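Local coordinates for protein FimX (PDB 3HVA) that acts as a c-di-GMP receptor of the GGDEF-EAL type in Pseudomonas aeruginosa, represented here by its GGDEF domain alone, at residues 22-27 with 89-94; 49-54 with 159-164. All coordinates share one frame; numbering follows the deposited sequence.

How the contacts relate
From the N terminus the chain first runs through residues 22-27, a short edge strand that turns straight into helix 24-41, and next forms strand 45-52, whose end supplies residues 49-54. Helix 55-82 intervenes before strand 87-90 returns to the sheet; there residues 89-94 meet 22-27, and contact 1 closes the first long loop. Contact 2 closes much later, when helix 149-164 brings residues 159-164 against 49-54. The two loops therefore cross rather than nest. Both contacts reach one mixed sheet, with contact 1 at its 22-23 edge and contact 2 nearer its middle. They touch directly: Ser94 O probably bonds to Leu52 N, and Phe91 packs against Tyr49.

Contact 1: residues 22-27 with 89-94; sequences YNRSHF and ARFGDS
Arg24 lies across Phe91, its CD 3.5 Å from the ring centroid and over the middle of one face, a CH-pi contact; CG sits on the same ring, 3.4 Å from Phe91 CE1. The chain then bends at chi3 (63°), turning the guanidinium back to the backbone of the residue it has just covered. NH1 donates to Phe91 O over 3.0 Å at 151°. That oxygen lies near the guanidinium plane, while NH1 is tilted some 20° from the carbonyl plane. One residue is thus held both by its ring and by its carbonyl.

Alongside, Arg90 N donates to Tyr22 O over 3.0 Å, and a water joins Arg24 N to Arg90 O, continuing the link where the direct N to O distance is too long. Farther in, Phe27 CB and Ala89 CB touch at 3.4 Å, the ring lying obliquely to the methyl and reaching on to Ala97 and Leu99 of strand 95-101. This is a parallel edge pairing in the mixed sheet of the GGDEF domain. Strand 87-90 leads into the hairpin that carries the signature motif, which here reads Gly92-Asp93-Ser94 and onward, a degenerate form of GGDEF.

Behind these contacts, Asn23 is the N-cap of helix 24-41: its OD1 accepts from His26 N at 2.7 Å, setting the helix start from which Arg24 and Phe27 reach over. Arg90 braces the hairpin turn from within, with NE donating to Gly92 O at 2.6 Å and NH2 to Asp93 O, while its NH1 forms a salt bridge with Asp16. The Phe91 ring also meets that of Tyr49, from strand 45-52, with the planes steeply inclined.

Contact 2: residues 49-54 with 159-164; sequences YIHLNG and CADDAA
Strand 49-52 and helix 159-164, which meet through Tyr49, His51 and Ala160, run in nearly the same direction, their axes 8.3 Å apart at closest and 30° from parallel. His51 carries the polar part of the contact. Its NE2 donates to Asp161 OD1 over 2.6 Å, a short bond bent to 145° at the hydrogen. Ring and carboxylate are almost coplanar, and OD1 sits a little out of the ring plane. The bond, with CD2 set against Ala160 O, restrains the turn of the imidazole. CG stands beside the backbone N and anti to the carbonyl carbon (chi1 -77°), which swings the ring toward the helix. The ring's CD2 edge is turned to the helix backbone, with CD2 3.1 Å from Ala160 O, a carbonyl engaged in the helical bond from Ala164 N.

This is helix-on-sheet packing in the GGDEF fold, helix 149-164 lying over a face of the sheet at strand 45-52, which is flanked by strands 95-101 and 135-142. In active diguanylate cyclases the end of this strand supplies a metal-binding aspartate, a place that His51 probably takes here, consistent with a degenerate site.

The small side chain of Ala160 lets the helix come close. Its CB lies 3.4 Å from Tyr49 O and as near to Tyr49 CD2, meeting the aromatic ring obliquely. One turn on, Ala164 CB approaches His51 CD2 at 4.0 Å, and Asn53 leans toward the same methyl. The Tyr49 ring is stacked on His157 of the same helix, while Asp162, on the helix side turned from the strand, pairs with Arg165 and Lys166.

Contact 1: residues 22-27 with 89-94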
# COMPACT_ATOMS: atom_id res chain seq x y z
N TYR A 22 3.45 8.54 6.44
CA TYR A 22 3.96 8.07 7.72
C TYR A 22 4.90 6.88 7.50
O TYR A 22 4.87 6.25 6.44
CB TYR A 22 2.81 7.67 8.64
CG TYR A 22 2.00 8.85 9.13
CD1 TYR A 22 0.70 9.06 8.68
CD2 TYR A 22 2.53 9.76 10.04
CE1 TYR A 22 -0.05 10.14 9.12
CE2 TYR A 22 1.79 10.84 10.49
CZ TYR A 22 0.50 11.02 10.03
OH TYR A 22 -0.24 12.10 10.47
N ASN A 23 5.73 6.59 8.50
CA ASN A 23 6.68 5.49 8.41
C ASN A 23 6.07 4.16 8.86
O ASN A 23 4.95 4.12 9.37
CB ASN A 23 7.95 5.80 9.21
CG ASN A 23 7.66 6.06 10.68
OD1 ASN A 23 6.66 5.60 11.22
ND2 ASN A 23 8.55 6.80 11.33
N ARG A 24 6.81 3.07 8.66
CA ARG A 24 6.33 1.75 9.03
C ARG A 24 6.04 1.65 10.52
O ARG A 24 4.99 1.14 10.92
CB ARG A 24 7.33 0.66 8.62
CG ARG A 24 6.82 -0.75 8.85
CD ARG A 24 7.83 -1.81 8.43
NE ARG A 24 9.06 -1.73 9.20
CZ ARG A 24 10.18 -1.15 8.77
NH1 ARG A 24 10.21 -0.58 7.58
NH2 ARG A 24 11.26 -1.12 9.54
N SER A 25 6.95 2.16 11.34
CA SER A 25 6.77 2.14 12.79
C SER A 25 5.43 2.75 13.19
O SER A 25 4.69 2.19 14.00
CB SER A 25 7.91 2.90 13.48
OG SER A 25 7.87 2.73 14.88
N HIS A 26 5.12 3.90 12.60
CA HIS A 26 3.87 4.60 12.86
C HIS A 26 2.68 3.74 12.45
O HIS A 26 1.73 3.55 13.21
CB HIS A 26 3.85 5.93 12.11
CG HIS A 26 2.71 6.83 12.49
ND1 HIS A 26 1.50 6.80 11.84
CD2 HIS A 26 2.61 7.78 13.45
CE1 HIS A 26 0.69 7.69 12.39
NE2 HIS A 26 1.34 8.30 13.36
N PHE A 27 2.75 3.21 11.23
CA PHE A 27 1.68 2.38 10.68
C PHE A 27 1.40 1.16 11.56
O PHE A 27 0.25 0.80 11.79
CB PHE A 27 2.04 1.93 9.26
CG PHE A 27 0.96 1.13 8.59
CD1 PHE A 27 -0.03 1.76 7.85
CD2 PHE A 27 0.94 -0.25 8.69
CE1 PHE A 27 -1.02 1.02 7.23
CE2 PHE A 27 -0.04 -0.99 8.07
CZ PHE A 27 -1.03 -0.36 7.34
N ALA A 89 1.05 4.46 4.59
CA ALA A 89 2.44 4.37 5.05
C ALA A 89 3.40 3.97 3.94
O ALA A 89 3.03 3.28 2.99
CB ALA A 89 2.54 3.39 6.22
N ARG A 90 4.64 4.42 4.07
CA ARG A 90 5.74 3.87 3.29
C ARG A 90 6.31 2.72 4.11
O ARG A 90 7.02 2.93 5.10
CB ARG A 90 6.82 4.93 3.05
CG ARG A 90 8.12 4.40 2.46
CD ARG A 90 8.11 4.41 0.94
NE ARG A 90 9.39 3.98 0.39
CZ ARG A 90 10.46 4.75 0.28
NH1 ARG A 90 10.42 6.02 0.67
NH2 ARG A 90 11.59 4.26 -0.23
N PHE A 91 5.99 1.49 3.71
CA PHE A 91 6.36 0.31 4.48
C PHE A 91 7.81 -0.09 4.21
O PHE A 91 8.51 -0.54 5.12
CB PHE A 91 5.42 -0.85 4.15
CG PHE A 91 5.43 -1.96 5.16
CD1 PHE A 91 4.67 -1.88 6.31
CD2 PHE A 91 6.20 -3.10 4.96
CE1 PHE A 91 4.67 -2.90 7.24
CE2 PHE A 91 6.21 -4.12 5.89
CZ PHE A 91 5.44 -4.02 7.03
N GLY A 92 8.25 0.07 2.97
CA GLY A 92 9.61 -0.25 2.58
C GLY A 92 10.04 0.54 1.36
O GLY A 92 9.36 1.48 0.95
N ASP A 93 11.16 0.15 0.77
CA ASP A 93 11.70 0.83 -0.40
C ASP A 93 10.70 0.89 -1.55
O ASP A 93 10.51 1.94 -2.17
CB ASP A 93 12.98 0.13 -0.88
CG ASP A 93 14.11 0.24 0.13
OD1 ASP A 93 14.12 1.22 0.90
OD2 ASP A 93 14.98 -0.65 0.14
N SER A 94 10.06 -0.24 -1.82
CA SER A 94 9.13 -0.34 -2.94
C SER A 94 7.77 -0.81 -2.45
O SER A 94 6.95 -1.30 -3.23
CB SER A 94 9.66 -1.33 -3.97
OG SER A 94 9.93 -2.58 -3.36
O HOH W 1 9.21 3.35 6.91

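Contact 2: residues 49-54 with 159-164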
# COMPACT_ATOMS: atom_id res chain seq x y z
N TYR A 49 -1.54 -4.37 1.20
CA TYR A 49 -0.09 -4.49 1.13
C TYR A 49 0.32 -4.24 -0.31
O TYR A 49 0.08 -5.07 -1.19
CB TYR A 49 0.33 -5.90 1.58
CG TYR A 49 1.78 -6.05 1.97
CD1 TYR A 49 2.17 -6.04 3.30
CD2 TYR A 49 2.76 -6.23 1.00
CE1 TYR A 49 3.50 -6.19 3.65
CE2 TYR A 49 4.08 -6.38 1.34
CZ TYR A 49 4.45 -6.36 2.67
OH TYR A 49 5.77 -6.51 3.01
N ILE A 50 0.94 -3.08 -0.56
CA ILE A 50 1.16 -2.64 -1.93
C ILE A 50 2.61 -2.72 -2.40
O ILE A 50 3.50 -2.09 -1.83
CB ILE A 50 0.65 -1.19 -2.14
CG1 ILE A 50 -0.76 -1.03 -1.56
CG2 ILE A 50 0.67 -0.82 -3.61
CD1 ILE A 50 -1.26 0.39 -1.56
N HIS A 51 2.84 -3.52 -3.44
CA HIS A 51 4.14 -3.57 -4.11
C HIS A 51 4.15 -2.60 -5.28
O HIS A 51 3.18 -2.51 -6.02
CB HIS A 51 4.40 -4.97 -4.67
CG HIS A 51 4.80 -5.99 -3.64
ND1 HIS A 51 5.85 -5.79 -2.77
CD2 HIS A 51 4.31 -7.22 -3.37
CE1 HIS A 51 5.98 -6.85 -1.99
NE2 HIS A 51 5.05 -7.73 -2.34
N LEU A 52 5.26 -1.88 -5.44
CA LEU A 52 5.51 -1.22 -6.72
C LEU A 52 6.13 -2.27 -7.62
O LEU A 52 7.21 -2.78 -7.33
CB LEU A 52 6.45 -0.03 -6.57
CG LEU A 52 7.02 0.44 -7.91
CD1 LEU A 52 5.91 0.74 -8.90
CD2 LEU A 52 7.93 1.65 -7.74
N ASN A 53 5.45 -2.60 -8.71
CA ASN A 53 5.94 -3.63 -9.62
C ASN A 53 7.19 -3.19 -10.37
O ASN A 53 7.31 -2.04 -10.78
CB ASN A 53 4.84 -4.04 -10.61
CG ASN A 53 3.80 -4.94 -9.98
OD1 ASN A 53 2.63 -4.92 -10.36
ND2 ASN A 53 4.22 -5.74 -9.01
N GLY A 54 8.12 -4.13 -10.55
CA GLY A 54 9.33 -3.88 -11.30
C GLY A 54 10.23 -2.81 -10.70
O GLY A 54 10.95 -2.12 -11.43
N CYS A 159 0.02 -12.56 0.07
CA CYS A 159 -0.85 -12.31 -1.07
C CYS A 159 -0.21 -11.36 -2.06
O CYS A 159 -0.28 -11.56 -3.27
CB CYS A 159 -2.20 -11.76 -0.61
SG CYS A 159 -3.36 -13.01 -0.03
N ALA A 160 0.41 -10.30 -1.54
CA ALA A 160 1.05 -9.31 -2.39
C ALA A 160 2.24 -9.91 -3.13
O ALA A 160 2.49 -9.59 -4.29
CB ALA A 160 1.48 -8.11 -1.57
N ASP A 161 2.98 -10.78 -2.45
CA ASP A 161 4.13 -11.44 -3.06
C ASP A 161 3.68 -12.37 -4.18
O ASP A 161 4.33 -12.48 -5.21
CB ASP A 161 4.93 -12.21 -2.02
CG ASP A 161 5.66 -11.29 -1.06
OD1 ASP A 161 5.72 -10.08 -1.33
OD2 ASP A 161 6.17 -11.79 -0.04
N ASP A 162 2.55 -13.04 -3.96
CA ASP A 162 1.98 -13.90 -4.98
C ASP A 162 1.45 -13.05 -6.13
O ASP A 162 1.48 -13.45 -7.29
CB ASP A 162 0.85 -14.74 -4.39
CG ASP A 162 0.64 -16.04 -5.14
OD1 ASP A 162 1.49 -16.95 -5.01
OD2 ASP A 162 -0.38 -16.16 -5.85
N ALA A 163 0.97 -11.85 -5.79
CA ALA A 163 0.46 -10.92 -6.79
C ALA A 163 1.57 -10.47 -7.73
O ALA A 163 1.41 -10.52 -8.96
CB ALA A 163 -0.18 -9.72 -6.11
N ALA A 164 2.68 -10.03 -7.16
CA ALA A 164 3.79 -9.50 -7.95
C ALA A 164 4.50 -10.60 -8.74
O ALA A 164 5.23 -10.33 -9.69
CB ALA A 164 4.78 -8.79 -7.04